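Local coordinates for protein MJ1225 (Methanocaldococcus jannaschii, PDB 3LFZ) that binds adenine nucleotides through its four CBS repeats and is a putative archaeal homologue of the regulatory gamma subunit of AMP-activated protein kinase, at the adenosine-5'-triphosphate site and the adenosine-5'-triphosphate and adenosine-5'-diphosphate site. Coordinates in Å, arbitrary orientation; residue numbers count along the deposited sequence, not the author numbering.

Site 1: the adenosine-5'-triphosphate site. Residues 134, 180-181, 193, 195, 197-198, 201, 230, 232-234, 253-258. With ATP (adenosine-5'-triphosphate), chain B.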
loop_
_atom_site.group_PDB
_atom_site.type_symbol
_atom_site.label_atom_id
_atom_site.label_comp_id
_atom_site.label_asym_id
_atom_site.label_seq_id
_atom_site.Cartn_x
_atom_site.Cartn_y
_atom_site.Cartn_z
ATOM N N ARG A 134 -4.936 -6.512 -7.615
ATOM C CA ARG A 134 -6.217 -7.064 -7.172
ATOM C C ARG A 134 -7.205 -7.245 -8.322
ATOM O O ARG A 134 -7.878 -8.272 -8.397
ATOM C CB ARG A 134 -6.845 -6.197 -6.077
ATOM C CG ARG A 134 -8.013 -6.869 -5.355
ATOM C CD ARG A 134 -8.242 -6.251 -3.987
ATOM N NE ARG A 134 -7.005 -6.238 -3.210
ATOM C CZ ARG A 134 -6.687 -5.316 -2.308
ATOM N NH1 ARG A 134 -7.522 -4.321 -2.048
ATOM N NH2 ARG A 134 -5.530 -5.392 -1.666
ATOM N N ARG A 180 4.598 -2.505 2.692
ATOM C CA ARG A 180 3.500 -1.799 3.353
ATOM C C ARG A 180 2.963 -2.542 4.575
ATOM O O ARG A 180 2.429 -1.918 5.494
ATOM C CB ARG A 180 2.347 -1.565 2.383
ATOM C CG ARG A 180 2.735 -0.906 1.071
ATOM C CD ARG A 180 1.495 -0.506 0.293
ATOM N NE ARG A 180 0.408 -0.151 1.197
ATOM C CZ ARG A 180 -0.765 -0.771 1.240
ATOM N NH1 ARG A 180 -1.026 -1.756 0.394
ATOM N NH2 ARG A 180 -1.686 -0.385 2.113
ATOM N N ARG A 181 3.084 -3.866 4.586
ATOM C CA ARG A 181 2.613 -4.634 5.738
ATOM C C ARG A 181 3.669 -5.485 6.387
ATOM O O ARG A 181 4.432 -6.193 5.727
ATOM C CB ARG A 181 1.379 -5.485 5.440
ATOM C CG ARG A 181 1.253 -5.946 4.035
ATOM C CD ARG A 181 0.334 -5.031 3.295
ATOM N NE ARG A 181 0.205 -5.463 1.918
ATOM C CZ ARG A 181 -0.675 -4.961 1.069
ATOM N NH1 ARG A 181 -1.493 -4.009 1.473
ATOM N NH2 ARG A 181 -0.735 -5.408 -0.176
ATOM N N ILE A 193 -0.822 -7.760 12.939
ATOM C CA ILE A 193 -0.386 -7.183 11.682
ATOM C C ILE A 193 -0.500 -5.659 11.777
ATOM O O ILE A 193 -1.382 -5.128 12.461
ATOM C CB ILE A 193 -1.180 -7.768 10.473
ATOM C CG1 ILE A 193 -0.425 -7.542 9.156
ATOM C CG2 ILE A 193 -2.623 -7.240 10.432
ATOM C CD1 ILE A 193 -0.858 -8.463 8.021
ATOM N N THR A 195 -0.004 -2.205 9.024
ATOM C CA THR A 195 0.219 -1.798 7.637
ATOM C C THR A 195 0.316 -0.281 7.528
ATOM O O THR A 195 0.012 0.430 8.488
ATOM C CB THR A 195 -0.881 -2.328 6.681
ATOM O OG1 THR A 195 -2.008 -1.443 6.698
ATOM C CG2 THR A 195 -1.327 -3.738 7.063
ATOM N N THR A 197 -1.574 1.652 5.923
ATOM C CA THR A 197 -2.949 2.143 6.066
ATOM C C THR A 197 -3.299 2.467 7.526
ATOM O O THR A 197 -3.991 3.453 7.805
ATOM C CB THR A 197 -3.962 1.125 5.479
ATOM O OG1 THR A 197 -3.781 1.038 4.060
ATOM C CG2 THR A 197 -5.399 1.539 5.767
ATOM N N ASP A 198 -2.810 1.638 8.446
ATOM C CA ASP A 198 -2.998 1.863 9.880
ATOM C C ASP A 198 -2.388 3.183 10.341
ATOM O O ASP A 198 -2.944 3.860 11.209
ATOM C CB ASP A 198 -2.395 0.712 10.687
ATOM C CG ASP A 198 -3.126 -0.596 10.476
ATOM O OD1 ASP A 198 -4.375 -0.592 10.499
ATOM O OD2 ASP A 198 -2.450 -1.632 10.296
ATOM N N LYS A 201 -4.790 5.874 9.102
ATOM C CA LYS A 201 -5.973 5.862 9.958
ATOM C C LYS A 201 -5.699 6.600 11.261
ATOM O O LYS A 201 -6.521 7.403 11.708
ATOM C CB LYS A 201 -6.431 4.431 10.243
ATOM C CG LYS A 201 -7.173 3.790 9.085
ATOM C CD LYS A 201 -7.515 2.340 9.373
ATOM C CE LYS A 201 -8.440 1.786 8.302
ATOM N NZ LYS A 201 -8.479 0.295 8.319
ATOM N N LYS A 230 -3.512 -4.595 14.217
ATOM C CA LYS A 230 -4.636 -5.517 14.186
ATOM C C LYS A 230 -4.158 -6.822 14.811
ATOM O O LYS A 230 -3.224 -7.446 14.311
ATOM C CB LYS A 230 -5.136 -5.718 12.748
ATOM C CG LYS A 230 -6.138 -6.862 12.538
ATOM C CD LYS A 230 -7.530 -6.557 13.094
ATOM C CE LYS A 230 -8.561 -7.540 12.546
ATOM N NZ LYS A 230 -9.740 -7.709 13.441
ATOM N N ASP A 232 -5.994 -9.688 15.438
ATOM C CA ASP A 232 -6.540 -10.909 14.874
ATOM C C ASP A 232 -6.391 -10.959 13.362
ATOM O O ASP A 232 -7.089 -10.276 12.612
ATOM C CB ASP A 232 -7.967 -11.139 15.362
ATOM C CG ASP A 232 -8.012 -11.438 16.848
ATOM O OD1 ASP A 232 -7.634 -12.564 17.247
ATOM O OD2 ASP A 232 -8.403 -10.541 17.620
ATOM N N VAL A 233 -5.455 -11.797 12.942
ATOM C CA VAL A 233 -4.912 -11.752 11.602
ATOM C C VAL A 233 -5.467 -12.887 10.762
ATOM O O VAL A 233 -5.579 -14.022 11.227
ATOM C CB VAL A 233 -3.370 -11.847 11.640
ATOM C CG1 VAL A 233 -2.770 -11.471 10.300
ATOM C CG2 VAL A 233 -2.809 -10.955 12.734
ATOM N N ILE A 234 -5.831 -12.560 9.528
ATOM C CA ILE A 234 -6.145 -13.568 8.533
ATOM C C ILE A 234 -4.812 -14.118 8.032
ATOM O O ILE A 234 -4.049 -13.426 7.350
ATOM C CB ILE A 234 -7.012 -12.998 7.389
ATOM C CG1 ILE A 234 -8.349 -12.502 7.952
ATOM C CG2 ILE A 234 -7.245 -14.057 6.310
ATOM C CD1 ILE A 234 -9.158 -11.650 7.001
ATOM N N ASP A 253 -10.433 -7.430 0.173
ATOM C CA ASP A 253 -9.524 -6.305 -0.060
ATOM C C ASP A 253 -8.322 -6.364 0.884
ATOM O O ASP A 253 -7.969 -5.374 1.528
ATOM C CB ASP A 253 -10.250 -4.965 0.104
ATOM C CG ASP A 253 -11.153 -4.641 -1.064
ATOM O OD1 ASP A 253 -10.756 -4.882 -2.224
ATOM O OD2 ASP A 253 -12.260 -4.116 -0.820
ATOM N N ILE A 254 -7.725 -7.546 0.976
ATOM C CA ILE A 254 -6.535 -7.766 1.782
ATOM C C ILE A 254 -5.444 -8.211 0.825
ATOM O O ILE A 254 -5.678 -9.042 -0.053
ATOM C CB ILE A 254 -6.793 -8.820 2.884
ATOM C CG1 ILE A 254 -7.570 -8.180 4.038
ATOM C CG2 ILE A 254 -5.487 -9.431 3.399
ATOM C CD1 ILE A 254 -8.274 -9.174 4.925
ATOM N N GLY A 255 -4.259 -7.640 0.978
ATOM C CA GLY A 255 -3.183 -7.893 0.041
ATOM C C GLY A 255 -2.133 -8.856 0.534
ATOM O O GLY A 255 -1.335 -9.340 -0.257
ATOM N N ALA A 256 -2.132 -9.140 1.835
ATOM C CA ALA A 256 -1.070 -9.946 2.442
ATOM C C ALA A 256 -1.543 -10.806 3.611
ATOM O O ALA A 256 -2.221 -10.320 4.520
ATOM C CB ALA A 256 0.077 -9.051 2.887
ATOM N N LEU A 257 -1.165 -12.081 3.590
ATOM C CA LEU A 257 -1.457 -12.987 4.697
ATOM C C LEU A 257 -0.163 -13.582 5.264
ATOM O O LEU A 257 0.580 -14.241 4.535
ATOM C CB LEU A 257 -2.399 -14.115 4.247
ATOM C CG LEU A 257 -3.881 -13.839 3.951
ATOM C CD1 LEU A 257 -4.086 -12.994 2.704
ATOM C CD2 LEU A 257 -4.626 -15.157 3.806
ATOM N N PRO A 258 0.120 -13.338 6.561
ATOM C CA PRO A 258 1.236 -14.052 7.183
ATOM C C PRO A 258 0.985 -15.562 7.147
ATOM O O PRO A 258 -0.151 -16.000 7.330
ATOM C CB PRO A 258 1.220 -13.538 8.626
ATOM C CG PRO A 258 0.564 -12.209 8.543
ATOM C CD PRO A 258 -0.488 -12.364 7.485
HETATM P PG ATP B . -5.784 -2.069 -0.045
HETATM O O1G ATP B . -4.424 -1.659 -0.826
HETATM O O2G ATP B . -6.215 -1.014 0.904
HETATM O O3G ATP B . -6.855 -2.250 -1.231
HETATM P PB ATP B . -4.177 -3.833 1.375
HETATM O O1B ATP B . -3.764 -5.202 1.015
HETATM O O2B ATP B . -3.264 -2.707 1.095
HETATM O O3B ATP B . -5.577 -3.509 0.672
HETATM P PA ATP B . -4.118 -2.484 3.812
HETATM O O1A ATP B . -2.651 -2.416 3.991
HETATM O O2A ATP B . -4.821 -1.326 3.218
HETATM O O3A ATP B . -4.490 -3.805 2.959
HETATM O "O5'" ATP B . -4.786 -2.816 5.224
HETATM C "C5'" ATP B . -6.101 -2.342 5.566
HETATM C "C4'" ATP B . -6.496 -2.849 6.960
HETATM O "O4'" ATP B . -6.556 -4.303 6.924
HETATM C "C3'" ATP B . -5.395 -2.464 7.957
HETATM O "O3'" ATP B . -5.990 -2.009 9.174
HETATM C "C2'" ATP B . -4.636 -3.768 8.186
HETATM O "O2'" ATP B . -4.105 -3.823 9.516
HETATM C "C1'" ATP B . -5.718 -4.827 7.978
HETATM N N9 ATP B . -5.116 -6.090 7.472
HETATM C C8 ATP B . -4.246 -6.202 6.463
HETATM N N7 ATP B . -3.926 -7.485 6.288
HETATM C C5 ATP B . -4.599 -8.195 7.189
HETATM C C6 ATP B . -4.672 -9.549 7.487
HETATM N N6 ATP B . -3.958 -10.434 6.792
HETATM N N1 ATP B . -5.475 -9.952 8.491
HETATM C C2 ATP B . -6.189 -9.081 9.192
HETATM N N3 ATP B . -6.138 -7.783 8.931
HETATM C C4 ATP B . -5.359 -7.312 7.940
HETATM O O HOH W 1 -2.986 -7.067 3.666
#

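Site 2: the adenosine-5'-triphosphate and adenosine-5'-diphosphate site. Residues 37, 51, 53, 55-56, 91, 94-95, 114-117, 133, 155, 157-159, 179-181, 269, 271, 273-274. With ATP (adenosine-5'-triphosphate), chain C; ADP (adenosine-5'-diphosphate), chain D.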
loop_
_atom_site.group_PDB
_atom_site.type_symbol
_atom_site.label_atom_id
_atom_site.label_comp_id
_atom_site.label_asym_id
_atom_site.label_seq_id
_atom_site.Cartn_x
_atom_site.Cartn_y
_atom_site.Cartn_z
ATOM N N ARG A 37 -4.135 4.844 -2.928
ATOM C CA ARG A 37 -3.280 5.223 -4.066
ATOM C C ARG A 37 -3.940 6.296 -4.942
ATOM O O ARG A 37 -4.971 6.045 -5.573
ATOM C CB ARG A 37 -2.931 3.986 -4.899
ATOM C CG ARG A 37 -1.952 4.234 -6.044
ATOM C CD ARG A 37 -1.937 3.068 -7.032
ATOM N NE ARG A 37 -1.837 1.775 -6.355
ATOM C CZ ARG A 37 -0.698 1.132 -6.110
ATOM N NH1 ARG A 37 0.465 1.646 -6.492
ATOM N NH2 ARG A 37 -0.726 -0.037 -5.483
ATOM N N ILE A 51 2.077 10.536 -8.493
ATOM C CA ILE A 51 1.277 9.567 -7.753
ATOM C C ILE A 51 1.671 9.664 -6.280
ATOM O O ILE A 51 2.833 9.920 -5.954
ATOM C CB ILE A 51 1.438 8.115 -8.318
ATOM C CG1 ILE A 51 0.391 7.166 -7.721
ATOM C CG2 ILE A 51 2.874 7.586 -8.137
ATOM C CD1 ILE A 51 0.055 5.975 -8.623
ATOM N N THR A 53 0.919 7.565 -2.526
ATOM C CA THR A 53 0.333 6.440 -1.811
ATOM C C THR A 53 0.528 6.623 -0.318
ATOM O O THR A 53 1.187 7.572 0.124
ATOM C CB THR A 53 0.948 5.076 -2.237
ATOM O OG1 THR A 53 2.277 4.957 -1.715
ATOM C CG2 THR A 53 0.971 4.922 -3.753
ATOM N N MET A 55 2.352 4.861 1.435
ATOM C CA MET A 55 3.789 4.701 1.664
ATOM C C MET A 55 4.543 6.030 1.618
ATOM O O MET A 55 5.479 6.231 2.388
ATOM C CB MET A 55 4.402 3.693 0.694
ATOM C CG MET A 55 4.468 2.271 1.231
ATOM S SD MET A 55 5.695 2.045 2.543
ATOM C CE MET A 55 4.659 2.082 3.993
ATOM N N ASP A 56 4.131 6.933 0.733
ATOM C CA ASP A 56 4.702 8.281 0.695
ATOM C C ASP A 56 4.365 9.070 1.954
ATOM O O ASP A 56 5.170 9.880 2.421
ATOM C CB ASP A 56 4.215 9.038 -0.536
ATOM C CG ASP A 56 4.638 8.377 -1.825
ATOM O OD1 ASP A 56 5.853 8.154 -2.004
ATOM O OD2 ASP A 56 3.754 8.086 -2.657
ATOM N N GLU A 91 5.500 11.020 -5.852
ATOM C CA GLU A 91 6.447 10.391 -6.756
ATOM C C GLU A 91 6.177 10.867 -8.174
ATOM O O GLU A 91 5.031 10.898 -8.615
ATOM C CB GLU A 91 6.350 8.870 -6.669
ATOM C CG GLU A 91 6.988 8.296 -5.419
ATOM C CD GLU A 91 8.494 8.489 -5.385
ATOM O OE1 GLU A 91 9.184 7.910 -6.251
ATOM O OE2 GLU A 91 8.984 9.217 -4.493
ATOM N N VAL A 94 6.159 8.506 -13.153
ATOM C CA VAL A 94 5.204 7.450 -12.780
ATOM C C VAL A 94 5.264 6.252 -13.729
ATOM O O VAL A 94 5.453 6.424 -14.931
ATOM C CB VAL A 94 3.748 8.004 -12.747
ATOM C CG1 VAL A 94 2.752 6.940 -12.274
ATOM C CG2 VAL A 94 3.662 9.236 -11.861
ATOM N N ILE A 95 5.109 5.045 -13.190
ATOM C CA ILE A 95 4.965 3.857 -14.030
ATOM C C ILE A 95 3.502 3.699 -14.455
ATOM O O ILE A 95 2.625 3.439 -13.627
ATOM C CB ILE A 95 5.483 2.576 -13.340
ATOM C CG1 ILE A 95 6.966 2.728 -12.992
ATOM C CG2 ILE A 95 5.273 1.356 -14.244
ATOM C CD1 ILE A 95 7.499 1.677 -12.045
ATOM N N ASN A 114 8.094 -3.645 -9.151
ATOM C CA ASN A 114 7.706 -3.440 -7.754
ATOM C C ASN A 114 6.629 -2.357 -7.561
ATOM O O ASN A 114 6.779 -1.453 -6.731
ATOM C CB ASN A 114 8.954 -3.134 -6.905
ATOM C CG ASN A 114 8.718 -3.319 -5.413
ATOM O OD1 ASN A 114 7.888 -4.128 -4.995
ATOM N ND2 ASN A 114 9.462 -2.575 -4.603
ATOM N N VAL A 115 5.567 -2.433 -8.362
ATOM C CA VAL A 115 4.360 -1.626 -8.144
ATOM C C VAL A 115 3.145 -2.548 -8.033
ATOM O O VAL A 115 3.157 -3.667 -8.553
ATOM C CB VAL A 115 4.116 -0.559 -9.253
ATOM C CG1 VAL A 115 5.219 0.493 -9.251
ATOM C CG2 VAL A 115 3.967 -1.205 -10.638
ATOM N N GLY A 116 2.106 -2.079 -7.349
ATOM C CA GLY A 116 0.887 -2.860 -7.164
ATOM C C GLY A 116 -0.306 -2.310 -7.916
ATOM O O GLY A 116 -1.379 -2.912 -7.919
ATOM N N GLY A 117 -0.116 -1.160 -8.552
ATOM C CA GLY A 117 -1.185 -0.488 -9.276
ATOM C C GLY A 117 -0.582 0.525 -10.218
ATOM O O GLY A 117 0.408 1.177 -9.880
ATOM N N GLU A 133 -3.051 -5.004 -8.914
ATOM C CA GLU A 133 -2.844 -6.446 -8.851
ATOM C C GLU A 133 -4.124 -7.170 -8.442
ATOM O O GLU A 133 -4.364 -8.298 -8.873
ATOM C CB GLU A 133 -1.725 -6.785 -7.867
ATOM C CG GLU A 133 -0.389 -6.149 -8.203
ATOM C CD GLU A 133 0.647 -6.384 -7.129
ATOM O OE1 GLU A 133 1.720 -6.921 -7.462
ATOM O OE2 GLU A 133 0.387 -6.040 -5.956
ATOM N N THR A 155 6.944 -16.108 0.577
ATOM C CA THR A 155 8.186 -15.401 0.848
ATOM C C THR A 155 8.664 -15.816 2.235
ATOM O O THR A 155 8.048 -15.481 3.248
ATOM C CB THR A 155 8.020 -13.867 0.722
ATOM O OG1 THR A 155 7.786 -13.529 -0.651
ATOM C CG2 THR A 155 9.271 -13.140 1.196
ATOM N N ASP A 157 11.772 -15.376 4.061
ATOM C CA ASP A 157 12.427 -14.412 4.944
ATOM C C ASP A 157 11.518 -13.220 5.205
ATOM O O ASP A 157 11.438 -12.307 4.383
ATOM C CB ASP A 157 13.735 -13.917 4.320
ATOM C CG ASP A 157 14.828 -14.970 4.314
ATOM O OD1 ASP A 157 14.515 -16.184 4.313
ATOM O OD2 ASP A 157 16.013 -14.579 4.303
ATOM N N VAL A 158 10.840 -13.221 6.348
ATOM C CA VAL A 158 9.903 -12.145 6.654
ATOM C C VAL A 158 10.573 -11.018 7.427
ATOM O O VAL A 158 11.280 -11.253 8.408
ATOM C CB VAL A 158 8.660 -12.634 7.433
ATOM C CG1 VAL A 158 7.522 -11.633 7.292
ATOM C CG2 VAL A 158 8.213 -13.988 6.936
ATOM N N ILE A 159 10.355 -9.798 6.950
ATOM C CA ILE A 159 10.684 -8.598 7.697
ATOM C C ILE A 159 9.483 -8.305 8.589
ATOM O O ILE A 159 8.330 -8.386 8.155
ATOM C CB ILE A 159 11.008 -7.406 6.766
ATOM C CG1 ILE A 159 12.140 -7.766 5.785
ATOM C CG2 ILE A 159 11.350 -6.159 7.575
ATOM C CD1 ILE A 159 13.523 -7.992 6.420
ATOM N N PHE A 179 7.962 -2.430 2.013
ATOM C CA PHE A 179 6.871 -3.310 2.435
ATOM C C PHE A 179 5.825 -2.520 3.202
ATOM O O PHE A 179 6.122 -1.949 4.252
ATOM C CB PHE A 179 7.379 -4.443 3.338
ATOM C CG PHE A 179 8.404 -5.340 2.698
ATOM C CD1 PHE A 179 8.314 -5.696 1.354
ATOM C CD2 PHE A 179 9.442 -5.866 3.459
ATOM C CE1 PHE A 179 9.262 -6.535 0.772
ATOM C CE2 PHE A 179 10.395 -6.710 2.883
ATOM C CZ PHE A 179 10.302 -7.045 1.539
ATOM N N ARG A 180 4.598 -2.505 2.692
ATOM C CA ARG A 180 3.500 -1.799 3.353
ATOM C C ARG A 180 2.963 -2.542 4.575
ATOM O O ARG A 180 2.429 -1.918 5.494
ATOM C CB ARG A 180 2.347 -1.565 2.383
ATOM C CG ARG A 180 2.735 -0.906 1.071
ATOM C CD ARG A 180 1.495 -0.506 0.293
ATOM N NE ARG A 180 0.408 -0.151 1.197
ATOM C CZ ARG A 180 -0.765 -0.771 1.240
ATOM N NH1 ARG A 180 -1.026 -1.756 0.394
ATOM N NH2 ARG A 180 -1.686 -0.385 2.113
ATOM N N ARG A 181 3.084 -3.866 4.586
ATOM C CA ARG A 181 2.613 -4.634 5.738
ATOM C C ARG A 181 3.669 -5.485 6.387
ATOM O O ARG A 181 4.432 -6.193 5.727
ATOM C CB ARG A 181 1.379 -5.485 5.440
ATOM C CG ARG A 181 1.253 -5.946 4.035
ATOM C CD ARG A 181 0.334 -5.031 3.295
ATOM N NE ARG A 181 0.205 -5.463 1.918
ATOM C CZ ARG A 181 -0.675 -4.961 1.069
ATOM N NH1 ARG A 181 -1.493 -4.009 1.473
ATOM N NH2 ARG A 181 -0.735 -5.408 -0.176
ATOM N N ILE A 269 5.282 -15.130 4.440
ATOM C CA ILE A 269 4.209 -14.201 4.119
ATOM C C ILE A 269 3.900 -14.420 2.643
ATOM O O ILE A 269 4.797 -14.740 1.863
ATOM C CB ILE A 269 4.612 -12.719 4.415
ATOM C CG1 ILE A 269 3.416 -11.771 4.236
ATOM C CG2 ILE A 269 5.830 -12.282 3.574
ATOM C CD1 ILE A 269 3.581 -10.415 4.907
ATOM N N THR A 271 1.588 -12.540 -0.606
ATOM C CA THR A 271 0.889 -11.320 -0.975
ATOM C C THR A 271 0.310 -11.444 -2.378
ATOM O O THR A 271 0.534 -12.446 -3.061
ATOM C CB THR A 271 1.810 -10.064 -0.872
ATOM O OG1 THR A 271 2.701 -10.017 -1.990
ATOM C CG2 THR A 271 2.620 -10.064 0.426
ATOM N N LYS A 273 1.154 -9.913 -5.039
ATOM C CA LYS A 273 2.218 -9.999 -6.037
ATOM C C LYS A 273 2.687 -11.441 -6.201
ATOM O O LYS A 273 2.934 -11.888 -7.322
ATOM C CB LYS A 273 3.401 -9.088 -5.700
ATOM C CG LYS A 273 4.314 -8.820 -6.908
ATOM C CD LYS A 273 5.530 -7.964 -6.560
ATOM C CE LYS A 273 5.141 -6.564 -6.098
ATOM N NZ LYS A 273 4.261 -5.846 -7.063
ATOM N N ASP A 274 2.801 -12.161 -5.087
ATOM C CA ASP A 274 3.173 -13.572 -5.122
ATOM C C ASP A 274 2.152 -14.381 -5.899
ATOM O O ASP A 274 2.514 -15.118 -6.816
ATOM C CB ASP A 274 3.314 -14.139 -3.713
ATOM C CG ASP A 274 4.390 -13.447 -2.915
ATOM O OD1 ASP A 274 5.456 -13.140 -3.492
ATOM O OD2 ASP A 274 4.165 -13.211 -1.711
HETATM P PG ATP C . 1.654 -2.631 -3.111
HETATM O O1G ATP C . 2.476 -2.890 -1.752
HETATM O O2G ATP C . 2.084 -3.544 -4.198
HETATM O O3G ATP C . 0.110 -2.889 -2.683
HETATM P PB ATP C . 2.929 -0.357 -4.371
HETATM O O1B ATP C . 4.254 -0.989 -4.178
HETATM O O2B ATP C . 2.375 -0.225 -5.735
HETATM O O3B ATP C . 1.800 -1.038 -3.408
HETATM P PA ATP C . 3.313 1.482 -2.274
HETATM O O1A ATP C . 2.090 2.026 -1.648
HETATM O O2A ATP C . 4.041 0.366 -1.629
HETATM O O3A ATP C . 2.967 1.141 -3.797
HETATM O "O5'" ATP C . 4.318 2.727 -2.467
HETATM C "C5'" ATP C . 5.744 2.591 -2.587
HETATM C "C4'" ATP C . 6.312 3.733 -3.446
HETATM O "O4'" ATP C . 5.985 3.417 -4.826
HETATM C "C3'" ATP C . 5.640 5.079 -3.127
HETATM O "O3'" ATP C . 6.636 6.104 -3.096
HETATM C "C2'" ATP C . 4.672 5.280 -4.293
HETATM O "O2'" ATP C . 4.469 6.667 -4.571
HETATM C "C1'" ATP C . 5.421 4.597 -5.436
HETATM N N9 ATP C . 4.503 4.141 -6.512
HETATM C C8 ATP C . 3.391 3.413 -6.365
HETATM N N7 ATP C . 2.837 3.200 -7.560
HETATM C C5 ATP C . 3.602 3.787 -8.474
HETATM C C6 ATP C . 3.546 3.905 -9.861
HETATM N N6 ATP C . 2.556 3.358 -10.564
HETATM N N1 ATP C . 4.516 4.588 -10.491
HETATM C C2 ATP C . 5.518 5.147 -9.820
HETATM N N3 ATP C . 5.598 5.052 -8.501
HETATM C C4 ATP C . 4.662 4.382 -7.807
HETATM P PB ADP D . 3.627 -5.375 0.460
HETATM O O1B ADP D . 2.207 -5.699 0.186
HETATM O O2B ADP D . 4.003 -5.557 2.035
HETATM O O3B ADP D . 4.083 -3.860 0.075
HETATM P PA ADP D . 4.332 -6.613 -1.921
HETATM O O1A ADP D . 2.964 -7.126 -2.197
HETATM O O2A ADP D . 4.710 -5.233 -2.701
HETATM O O3A ADP D . 4.595 -6.326 -0.356
HETATM O "O5'" ADP D . 5.355 -7.797 -2.213
HETATM C "C5'" ADP D . 6.617 -7.741 -2.863
HETATM C "C4'" ADP D . 7.416 -8.983 -2.410
HETATM O "O4'" ADP D . 7.900 -8.703 -1.062
HETATM C "C3'" ADP D . 6.540 -10.247 -2.316
HETATM O "O3'" ADP D . 7.301 -11.394 -2.708
HETATM C "C2'" ADP D . 6.183 -10.321 -0.833
HETATM O "O2'" ADP D . 5.939 -11.665 -0.417
HETATM C "C1'" ADP D . 7.436 -9.754 -0.165
HETATM N N9 ADP D . 7.086 -9.189 1.170
HETATM C C8 ADP D . 6.008 -8.458 1.474
HETATM N N7 ADP D . 6.031 -8.137 2.768
HETATM C C5 ADP D . 7.129 -8.662 3.297
HETATM C C6 ADP D . 7.681 -8.663 4.573
HETATM N N6 ADP D . 7.079 -8.036 5.581
HETATM N N1 ADP D . 8.843 -9.308 4.771
HETATM C C2 ADP D . 9.455 -9.937 3.774
HETATM N N3 ADP D . 8.954 -9.955 2.549
HETATM C C4 ADP D . 7.797 -9.331 2.281
HETATM O O HOH W 2 4.503 -3.502 -5.200
HETATM O O HOH W 3 2.184 -6.129 -4.296
#

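Site 1: the adenosine-5'-triphosphate site
One ATP lies in a cleft of the CBS-repeat fold, its adenine held between two isoleucines and its phosphates among three arginines. Ile193, on strand 189-195, has CG1 anti to the backbone N (chi1 -161°), which puts CG2 in the crowded position and over one face of the purine, 3.8 Å from the centroid of its six-membered ring. CG2 of Ile254 approaches the base too, reaching N7 and N6. Main-chain groups read the adenine edge: the amide N of Ile234 lies 2.8 Å from N1, and the carbonyl O of Ala256 faces N6. Water 1 joins N7 to the amides of Gly255 and Ala256.

The ribose is clasped by Asp198 near the start of helix 196-203. Its OD2 receives the 2'-hydroxyl on the syn lone pair and the amide of Thr195 on the anti one, so the strand end fixes the carboxylate's rotation; OD1 takes the 3'-hydroxyl from above the carboxylate plane. Two threonine hydroxyls divide the alpha-phosphate, Thr195 OG1 binding O1A and Thr197 OG1 binding O2A at 2.7 Å.

Beyond them the guanidinium groups converge on the phosphate chain from different directions. Arg180, bent at chi3 (32°), points NH1 in its own plane at the beta-phosphate O2B, while Arg181 NH1 donates in plane to O1A. Arg134 comes from helix 133-140, with a face against the Asp253-Ile254 peptide and NH1 salt-bridged to Asp253 OD1. That pairing would tend to steady the guanidinium as its NH2 donates to the beta-gamma bridging oxygen O3B of ATP, 3.0 Å away.

Site 2: the adenosine-5'-triphosphate and adenosine-5'-diphosphate site
This double nucleotide pocket lies in the core of the CBS-repeat fold, where an ATP and an ADP enter from opposite sides and bring their phosphates together. On the ATP side, Ile51 CG2 sits over the purine face, 3.7 Å from the six-membered-ring centroid, while Ile95 N donates to N1 and the carbonyls of Ile95 and Gly117 accept from N6. Asp56 holds both ribose hydroxyls: OD2 takes O2' on its syn lone pair and the Thr53 amide on its anti one. An alanine here would probably loosen the ribose, losing both hydroxyl bonds and the carboxylate that ties the helix start to Thr53. Arg37, bent at chi3 (-47°), aims NH1 and NH2 end-on at the beta-phosphate O2B, 2.8 Å from NH1, and Gly116 N also donates to that oxygen.

The ADP base is sandwiched between Ile269 CG2 and the Phe179 ring, which stacks nearly parallel (planes 4° apart). Thr155 OG1 lies 2.6 Å from the ribose O2'. At the beta-phosphate, Arg181 NE forms a salt bridge with O1B at 2.7 Å.

Between the nucleotides, Lys273 NZ bonds Glu133 OE1 and water 2, which links the ATP gamma-phosphate O2G to ADP O2A. The site thus lets the protein hold two nucleotides phosphate to phosphate, consistent with a role in sensing adenylate levels.

The C-alpha centres of site 1 and site 2 are about 12 Å apart, and Arg180 and Arg181 belong to both. These neighbouring arginines, the last loop residue and the first of strand 181-186, therefore face phosphates of all three nucleotides, and their positive charge would offset some of the repulsion where the phosphate chains converge. Helix 133-140 adds a further connection, sending Arg134 to site 1 and Glu133 to site 2. Since one chain makes up the deposited assembly, any coupling would be internal to it: a change of nucleotide at one site could plausibly be felt at the other through the shared arginines.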